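Long-range contacts in N2152 (Neocallimastix frontalis, PDB 5U22), which probably hydrolyses arabinosyl substrates as a family 39 glycoside hydrolase built from a TIM barrel and a beta sandwich: residues A[246-251]-A[279-284]; A[289-294]-A[379-384]; A[41-46]-A[65-70]. All blocks are in the same frame, centred on the assembly; numbering follows the deposited sequence.

Contact 1 of 3, residues A[246-251]-A[279-284]; sequences EYCDEN and TWWFVP. With BTB (2-[bis-(2-hydroxy-ethyl)-amino]-2-hydroxymethyl-propane-1,3-diol), chain B.
Where the chain turns a corner at the end of strand 242-247, the loop leaving strand 275-278 passes close enough for one backbone bond, Thr-279 N giving its hydrogen to Tyr-247 O over 3.2 Å from above the carbonyl plane. Thr-279 suits this place because its two branches do different work. The methyl CG2 packs on Glu-246 CB (3.8 Å), while the hydroxyl OG1 presses on Cys-248 CB at 3.1 Å and finds its polar partner in Glu-255. Small, sulfur-bearing Cys-248 fits against the same loop: SG, turned anti to its own backbone N (chi1 -171°), meets the pyrrole edge of Trp-281 at CD1, 3.8 Å away, a sulfur-aromatic contact made near the ring plane. The indole is held at that edge also by water 1, which accepts from Trp-281 NE1 and donates to Asp-249 O. One face of the indole is covered by the bound BTB, whose C6 stands 3.5 Å above the plane, over its centre. Glu-246 reaches the same molecule through a chain extended beyond CG, and its carboxylate spans two hydroxyls: BTB O6 donates to OE1 at 2.5 Å and BTB O1 to OE2 at 2.6 Å. BTB O6 is gripped a second time, by Trp-280 N at 3.0 Å, and BTB O8 donates to Trp-280 O. Arg-68 forms a salt bridge to Glu-246 OE2, and BTB is also hydrogen-bonded to Glu-147 and Asn-146. An acid pair such as Glu-147 and Glu-246, following the fourth barrel strand and near the end of the seventh, with a tryptophan face as platform, is consistent with the sugar-binding active site of a clan GH-A retaining glycosidase, with BTB probably standing in for a sugar.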
# COMPACT_ATOMS: atom_id res chain seq x y z
N GLU A 246 0.92 -0.86 6.71
CA GLU A 246 -0.46 -1.21 7.03
C GLU A 246 -1.31 0.02 6.77
O GLU A 246 -1.01 1.09 7.30
CB GLU A 246 -0.64 -1.65 8.49
CG GLU A 246 0.12 -2.95 8.85
CD GLU A 246 -0.19 -3.43 10.25
OE1 GLU A 246 -1.32 -3.17 10.69
OE2 GLU A 246 0.69 -4.04 10.90
N TYR A 247 -2.38 -0.11 5.97
CA TYR A 247 -3.28 1.02 5.78
C TYR A 247 -4.73 0.56 5.66
O TYR A 247 -5.01 -0.47 5.04
CB TYR A 247 -2.91 1.88 4.55
CG TYR A 247 -3.08 1.26 3.17
CD1 TYR A 247 -1.99 0.70 2.50
CD2 TYR A 247 -4.30 1.33 2.50
CE1 TYR A 247 -2.13 0.17 1.22
CE2 TYR A 247 -4.45 0.80 1.23
CZ TYR A 247 -3.37 0.23 0.59
OH TYR A 247 -3.52 -0.28 -0.67
N CYS A 248 -5.63 1.36 6.21
CA CYS A 248 -7.06 1.05 6.21
C CYS A 248 -7.82 2.28 6.68
O CYS A 248 -7.29 3.07 7.46
CB CYS A 248 -7.37 -0.14 7.13
SG CYS A 248 -9.05 -0.81 7.03
N ASP A 249 -9.05 2.43 6.20
CA ASP A 249 -9.97 3.39 6.80
C ASP A 249 -10.09 3.13 8.29
O ASP A 249 -9.89 2.00 8.76
CB ASP A 249 -11.35 3.27 6.13
CG ASP A 249 -12.29 4.35 6.60
OD1 ASP A 249 -12.18 5.48 6.07
OD2 ASP A 249 -13.12 4.10 7.50
N GLU A 250 -10.44 4.18 9.05
CA GLU A 250 -10.66 4.01 10.49
C GLU A 250 -11.65 2.90 10.79
O GLU A 250 -11.51 2.20 11.80
CB GLU A 250 -11.13 5.34 11.11
CG GLU A 250 -12.47 5.89 10.57
CD GLU A 250 -12.56 7.41 10.69
OE1 GLU A 250 -11.75 8.10 10.04
OE2 GLU A 250 -13.44 7.91 11.43
N ASN A 251 -12.66 2.72 9.95
CA ASN A 251 -13.58 1.59 10.08
C ASN A 251 -12.93 0.33 9.49
O ASN A 251 -12.73 0.24 8.27
CB ASN A 251 -14.90 1.91 9.37
CG ASN A 251 -15.95 0.82 9.56
OD1 ASN A 251 -15.65 -0.29 10.00
ND2 ASN A 251 -17.18 1.14 9.22
N THR A 279 -4.00 -3.41 5.64
CA THR A 279 -4.04 -4.03 6.96
C THR A 279 -4.44 -5.50 6.89
O THR A 279 -4.88 -6.02 5.85
CB THR A 279 -5.03 -3.31 7.87
OG1 THR A 279 -6.26 -3.07 7.16
CG2 THR A 279 -4.46 -1.99 8.38
N TRP A 280 -4.27 -6.17 8.03
CA TRP A 280 -4.82 -7.51 8.29
C TRP A 280 -5.62 -7.40 9.58
O TRP A 280 -5.16 -7.81 10.65
CB TRP A 280 -3.71 -8.54 8.40
CG TRP A 280 -4.21 -9.94 8.68
CD1 TRP A 280 -5.28 -10.57 8.11
CD2 TRP A 280 -3.64 -10.87 9.60
NE1 TRP A 280 -5.40 -11.84 8.61
CE2 TRP A 280 -4.41 -12.05 9.53
CE3 TRP A 280 -2.54 -10.83 10.47
CZ2 TRP A 280 -4.12 -13.17 10.31
CZ3 TRP A 280 -2.25 -11.94 11.23
CH2 TRP A 280 -3.03 -13.10 11.14
N TRP A 281 -6.81 -6.81 9.49
CA TRP A 281 -7.63 -6.67 10.69
C TRP A 281 -8.36 -7.95 11.07
O TRP A 281 -8.71 -8.11 12.24
CB TRP A 281 -8.66 -5.55 10.52
CG TRP A 281 -8.13 -4.19 10.80
CD1 TRP A 281 -8.07 -3.14 9.93
CD2 TRP A 281 -7.58 -3.72 12.03
NE1 TRP A 281 -7.53 -2.04 10.55
CE2 TRP A 281 -7.22 -2.37 11.84
CE3 TRP A 281 -7.37 -4.30 13.29
CZ2 TRP A 281 -6.64 -1.60 12.85
CZ3 TRP A 281 -6.81 -3.53 14.29
CH2 TRP A 281 -6.45 -2.20 14.06
N PHE A 282 -8.61 -8.85 10.12
CA PHE A 282 -9.46 -10.01 10.36
C PHE A 282 -8.57 -11.25 10.47
O PHE A 282 -8.36 -11.99 9.51
CB PHE A 282 -10.51 -10.09 9.29
CG PHE A 282 -11.34 -8.86 9.26
CD1 PHE A 282 -12.26 -8.63 10.26
CD2 PHE A 282 -11.10 -7.87 8.33
CE1 PHE A 282 -12.99 -7.45 10.29
CE2 PHE A 282 -11.82 -6.70 8.35
CZ PHE A 282 -12.78 -6.49 9.35
N VAL A 283 -8.03 -11.43 11.67
CA VAL A 283 -7.05 -12.47 11.97
C VAL A 283 -7.57 -13.87 11.65
O VAL A 283 -6.77 -14.71 11.20
CB VAL A 283 -6.60 -12.33 13.43
CG1 VAL A 283 -5.69 -13.48 13.84
CG2 VAL A 283 -5.85 -11.02 13.61
N PRO A 284 -8.86 -14.19 11.82
CA PRO A 284 -9.33 -15.52 11.37
C PRO A 284 -9.17 -15.79 9.89
O PRO A 284 -9.26 -16.96 9.49
CB PRO A 284 -10.82 -15.52 11.76
CG PRO A 284 -10.88 -14.61 12.94
CD PRO A 284 -9.91 -13.51 12.61
C1 BTB B . -0.80 -4.25 13.78
O1 BTB B . -0.13 -5.24 13.02
C2 BTB B . -2.05 -4.98 14.41
C3 BTB B . -2.73 -4.03 15.46
O3 BTB B . -2.60 -2.68 15.08
C4 BTB B . -1.44 -6.17 15.20
O4 BTB B . -2.38 -6.71 16.11
N BTB B . -3.04 -5.36 13.27
C5 BTB B . -3.73 -4.16 12.73
C6 BTB B . -4.24 -4.42 11.31
O6 BTB B . -3.18 -4.88 10.49
C7 BTB B . -4.13 -6.30 13.76
C8 BTB B . -3.80 -7.76 13.37
O8 BTB B . -3.05 -7.79 12.21
O HOH W 1 -8.13 0.91 10.47

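Contact 2 of 3, residues A[289-294]-A[379-384]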
# COMPACT_ATOMS: atom_id res chain seq x y z
N LEU A 289 -5.44 -11.17 0.64
CA LEU A 289 -4.86 -10.11 -0.17
C LEU A 289 -5.25 -8.72 0.33
O LEU A 289 -5.13 -7.74 -0.41
CB LEU A 289 -5.24 -10.30 -1.65
CG LEU A 289 -4.65 -11.59 -2.22
CD1 LEU A 289 -5.21 -11.95 -3.60
CD2 LEU A 289 -3.14 -11.47 -2.29
N GLY A 290 -5.67 -8.61 1.59
CA GLY A 290 -6.10 -7.35 2.16
C GLY A 290 -7.61 -7.19 2.05
O GLY A 290 -8.11 -6.11 1.72
N SER A 291 -8.33 -8.27 2.34
CA SER A 291 -9.78 -8.34 2.16
C SER A 291 -10.18 -8.01 0.72
O SER A 291 -11.27 -7.51 0.46
CB SER A 291 -10.52 -7.44 3.15
OG SER A 291 -10.33 -7.91 4.48
N LEU A 292 -9.28 -8.27 -0.22
CA LEU A 292 -9.67 -8.18 -1.62
C LEU A 292 -10.45 -9.39 -2.07
O LEU A 292 -11.20 -9.31 -3.05
CB LEU A 292 -8.44 -8.00 -2.52
CG LEU A 292 -7.89 -6.59 -2.72
CD1 LEU A 292 -8.01 -5.74 -1.48
CD2 LEU A 292 -6.44 -6.61 -3.24
N LEU A 293 -10.28 -10.51 -1.37
CA LEU A 293 -11.06 -11.72 -1.60
C LEU A 293 -12.18 -11.78 -0.57
O LEU A 293 -11.99 -11.46 0.61
CB LEU A 293 -10.19 -12.97 -1.50
CG LEU A 293 -8.98 -13.04 -2.41
CD1 LEU A 293 -8.24 -14.37 -2.21
CD2 LEU A 293 -9.40 -12.88 -3.87
N ALA A 294 -13.36 -12.18 -1.04
CA ALA A 294 -14.54 -12.30 -0.19
C ALA A 294 -14.50 -13.56 0.65
O ALA A 294 -15.14 -13.63 1.70
CB ALA A 294 -15.80 -12.28 -1.06
N LYS A 379 -20.78 -4.40 -1.33
CA LYS A 379 -21.72 -4.63 -0.23
C LYS A 379 -21.01 -4.85 1.09
O LYS A 379 -21.40 -4.28 2.12
CB LYS A 379 -22.61 -5.84 -0.54
CG LYS A 379 -23.47 -5.69 -1.78
CD LYS A 379 -24.93 -5.56 -1.43
CE LYS A 379 -25.77 -5.37 -2.68
NZ LYS A 379 -25.41 -6.35 -3.75
N SER A 380 -19.98 -5.69 1.10
CA SER A 380 -19.16 -5.93 2.27
C SER A 380 -17.90 -6.65 1.82
O SER A 380 -17.83 -7.16 0.69
CB SER A 380 -19.90 -6.77 3.32
OG SER A 380 -19.88 -8.13 2.94
N LYS A 381 -16.92 -6.69 2.71
CA LYS A 381 -15.66 -7.37 2.42
C LYS A 381 -15.84 -8.86 2.16
O LYS A 381 -14.99 -9.47 1.50
CB LYS A 381 -14.69 -7.16 3.59
CG LYS A 381 -15.00 -8.07 4.78
CD LYS A 381 -14.14 -7.78 6.00
CE LYS A 381 -14.30 -8.85 7.08
NZ LYS A 381 -13.75 -10.20 6.70
N ASP A 382 -16.94 -9.46 2.65
CA ASP A 382 -17.18 -10.89 2.53
C ASP A 382 -18.22 -11.23 1.46
O ASP A 382 -18.63 -12.39 1.35
CB ASP A 382 -17.61 -11.48 3.88
CG ASP A 382 -16.51 -11.40 4.93
OD1 ASP A 382 -15.32 -11.34 4.55
OD2 ASP A 382 -16.82 -11.37 6.14
N THR A 383 -18.64 -10.24 0.67
CA THR A 383 -19.60 -10.46 -0.40
C THR A 383 -18.86 -10.78 -1.70
O THR A 383 -18.06 -9.95 -2.15
CB THR A 383 -20.47 -9.22 -0.60
OG1 THR A 383 -21.17 -8.94 0.61
CG2 THR A 383 -21.48 -9.44 -1.73
N PRO A 384 -19.07 -11.94 -2.30
CA PRO A 384 -18.40 -12.22 -3.58
C PRO A 384 -18.85 -11.25 -4.66
O PRO A 384 -19.98 -10.76 -4.65
CB PRO A 384 -18.81 -13.66 -3.90
CG PRO A 384 -19.15 -14.24 -2.57
CD PRO A 384 -19.79 -13.12 -1.80
O HOH W 2 -13.67 -8.29 -0.55
O HOH W 3 -11.31 -10.38 5.13
O HOH W 4 -12.90 -11.63 3.17
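Lys-381 sets off across Ser-291, with CG placed between its own backbone N and carbonyl carbon (chi1 78°), a turn that brings the chain alongside Ser-291. From CB the chain runs extended through CG and CD to CE, CD lying 4.1 Å from Ser-291 OG and also packing on the ring of Phe-282. The last torsion then bends and brings NZ to Asp-382, where it meets OD1 at 2.9 Å on the syn side in a salt bridge; its bond to OD2 is weak. NZ also donates to water 3, which in turn donates to Ser-291 OG, and Phe-282 adds a cation-pi partner. A long, flexible lysine can serve all of these at once. Ser-291 OG is further bonded to Glu-255. Water 2 makes a second bridge, from Ser-291 O to Lys-381 O, so water replaces direct hydrogen bonds between the loops. Dry contact comes from Ala-294, small enough for backbones to close in: its CA points a hydrogen at Lys-381 O over 3.3 Å (164° at the hydrogen), and its CB touches Thr-383 O at 3.4 Å and the Pro-384 ring. Ser-380 to Thr-383 form a type I turn, with Ser-380 OG accepting from Asp-382 N as an ST turn. This is a beta-hairpin loop of the sandwich domain docked on a loop of the TIM barrel, an interdomain seam.

Contact 3 of 3, residues A[41-46]-A[65-70]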
# COMPACT_ATOMS: atom_id res chain seq x y z
N SER A 41 -0.11 -1.66 -3.98
CA SER A 41 -0.62 -3.00 -4.28
C SER A 41 0.11 -4.03 -3.42
O SER A 41 1.09 -4.65 -3.83
CB SER A 41 -0.45 -3.34 -5.76
OG SER A 41 -1.11 -2.41 -6.60
N GLY A 42 -0.40 -4.21 -2.20
CA GLY A 42 0.17 -5.20 -1.29
C GLY A 42 -0.69 -5.29 -0.04
O GLY A 42 -1.58 -4.47 0.18
N ALA A 43 -0.40 -6.30 0.79
CA ALA A 43 -1.18 -6.51 2.01
C ALA A 43 -0.37 -7.26 3.06
O ALA A 43 0.45 -8.12 2.74
CB ALA A 43 -2.47 -7.29 1.72
N HIS A 44 -0.63 -6.91 4.32
CA HIS A 44 -0.05 -7.61 5.47
C HIS A 44 -0.75 -8.95 5.66
O HIS A 44 -1.98 -9.00 5.75
CB HIS A 44 -0.21 -6.75 6.72
CG HIS A 44 0.49 -7.29 7.92
ND1 HIS A 44 1.76 -7.82 7.85
CD2 HIS A 44 0.11 -7.36 9.22
CE1 HIS A 44 2.13 -8.21 9.06
NE2 HIS A 44 1.16 -7.94 9.91
N TYR A 45 0.03 -10.05 5.72
CA TYR A 45 -0.52 -11.41 5.75
C TYR A 45 -1.52 -11.63 4.61
O TYR A 45 -2.45 -12.44 4.73
CB TYR A 45 -1.20 -11.74 7.08
CG TYR A 45 -0.28 -12.08 8.24
CD1 TYR A 45 0.39 -11.08 8.94
CD2 TYR A 45 -0.13 -13.40 8.68
CE1 TYR A 45 1.19 -11.38 10.03
CE2 TYR A 45 0.68 -13.72 9.77
CZ TYR A 45 1.33 -12.70 10.44
OH TYR A 45 2.13 -13.00 11.52
N GLY A 46 -1.37 -10.88 3.52
CA GLY A 46 -2.31 -11.01 2.42
C GLY A 46 -2.07 -12.24 1.59
O GLY A 46 -2.99 -12.73 0.93
N ASN A 65 3.09 -5.25 -5.76
CA ASN A 65 4.33 -4.52 -5.50
C ASN A 65 5.07 -5.17 -4.34
O ASN A 65 5.98 -5.98 -4.56
CB ASN A 65 4.03 -3.04 -5.23
CG ASN A 65 5.28 -2.22 -5.04
OD1 ASN A 65 6.32 -2.49 -5.64
ND2 ASN A 65 5.19 -1.21 -4.18
N VAL A 66 4.67 -4.87 -3.11
CA VAL A 66 5.36 -5.39 -1.93
C VAL A 66 4.32 -5.93 -0.96
O VAL A 66 3.41 -5.19 -0.55
CB VAL A 66 6.22 -4.33 -1.23
CG1 VAL A 66 6.98 -4.97 -0.08
CG2 VAL A 66 7.19 -3.69 -2.21
N MET A 67 4.46 -7.21 -0.57
CA MET A 67 3.66 -7.78 0.50
C MET A 67 4.40 -7.65 1.83
O MET A 67 5.56 -7.23 1.88
CB MET A 67 3.35 -9.25 0.22
CG MET A 67 2.67 -9.50 -1.11
SD MET A 67 1.02 -8.77 -1.27
CE MET A 67 -0.00 -9.88 -0.30
N ARG A 68 3.74 -8.05 2.92
CA ARG A 68 4.36 -8.11 4.24
C ARG A 68 4.00 -9.44 4.89
O ARG A 68 2.86 -9.90 4.80
CB ARG A 68 3.91 -6.94 5.12
CG ARG A 68 4.62 -6.78 6.47
CD ARG A 68 4.37 -5.33 6.90
NE ARG A 68 4.85 -4.89 8.21
CZ ARG A 68 4.06 -4.69 9.27
NH1 ARG A 68 2.76 -4.96 9.21
NH2 ARG A 68 4.57 -4.22 10.40
N ALA A 69 4.98 -10.06 5.53
CA ALA A 69 4.78 -11.39 6.09
C ALA A 69 5.66 -11.54 7.32
O ALA A 69 6.69 -10.86 7.43
CB ALA A 69 5.11 -12.49 5.06
N PRO A 70 5.28 -12.41 8.25
CA PRO A 70 6.10 -12.63 9.45
C PRO A 70 7.38 -13.38 9.14
O PRO A 70 7.40 -14.29 8.30
CB PRO A 70 5.18 -13.47 10.34
CG PRO A 70 4.30 -14.23 9.34
CD PRO A 70 4.02 -13.18 8.29
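Ala-43 O is shared by two backbone donors: Arg-68 N reaches it across the contact at 3.3 Å, and Gly-46 N closes a type II turn on it through a weak bond. Tyr-45 N then donates to Arg-68 O at 3.0 Å, completing a parallel bridge centred on His-44, and further back Asn-65 N meets Ser-41 O in its carbonyl plane at 2.8 Å. Gly-42 has to be glycine-sized here, since its CA faces Val-66 O at 3.3 Å, where a CB would collide. Met-67 bends at chi2 and chi3 (-64° and -76°), which folds SD back over Gly-42 CA and brings CE against Ala-43 and Gly-46; a flexible thioether can follow such a contour. Since Gly-42 and His-44 also bond to Ile-278, segment 41-46 occupies the place of the first barrel strand, between strands 275-278 and 66-70, and so closes the TIM barrel. Near the bound BTB, both faces of the His-44 ring are covered: Tyr-45 CD1 lies over the rim of one face, and Arg-68 NH1 sits 3.2 Å above the centre of the opposite face, the guanidinium tilted 44° to the ring. Arg-68 reaches there on a chain extended from CG to NE, and a salt bridge to Glu-143, with a bond to Asn-146, helps fix its rotation. Pro-70 lays its rigid ring over one face of Tyr-45, CD standing 3.7 Å from the ring centroid in a CH-pi contact, while Asp-105 takes the bond of the Tyr-45 hydroxyl.

Overall arrangement
Along the chain contact 3 comes first, then contact 1, then contact 2, none overlapping another in sequence. Contacts 1 and 3 share the barrel sheet, their centres about 12 Å apart: one lies at the ends of strands 242-247 and 275-278, the other where segment 41-46 joins strand 66-70. They meet through a charge pair shared between them and in Trp-280 packed on Tyr-45. Contact 2, about 12 Å from contact 1 and 16 Å from contact 3 between centres, lies further out, where the long loop after strand 275-278 meets the sandwich domain. That loop thus leads from the ligand pocket to the domain boundary, and a probable hydrogen bond from Leu-289 N to Gly-46 O ties contact 2 to contact 3.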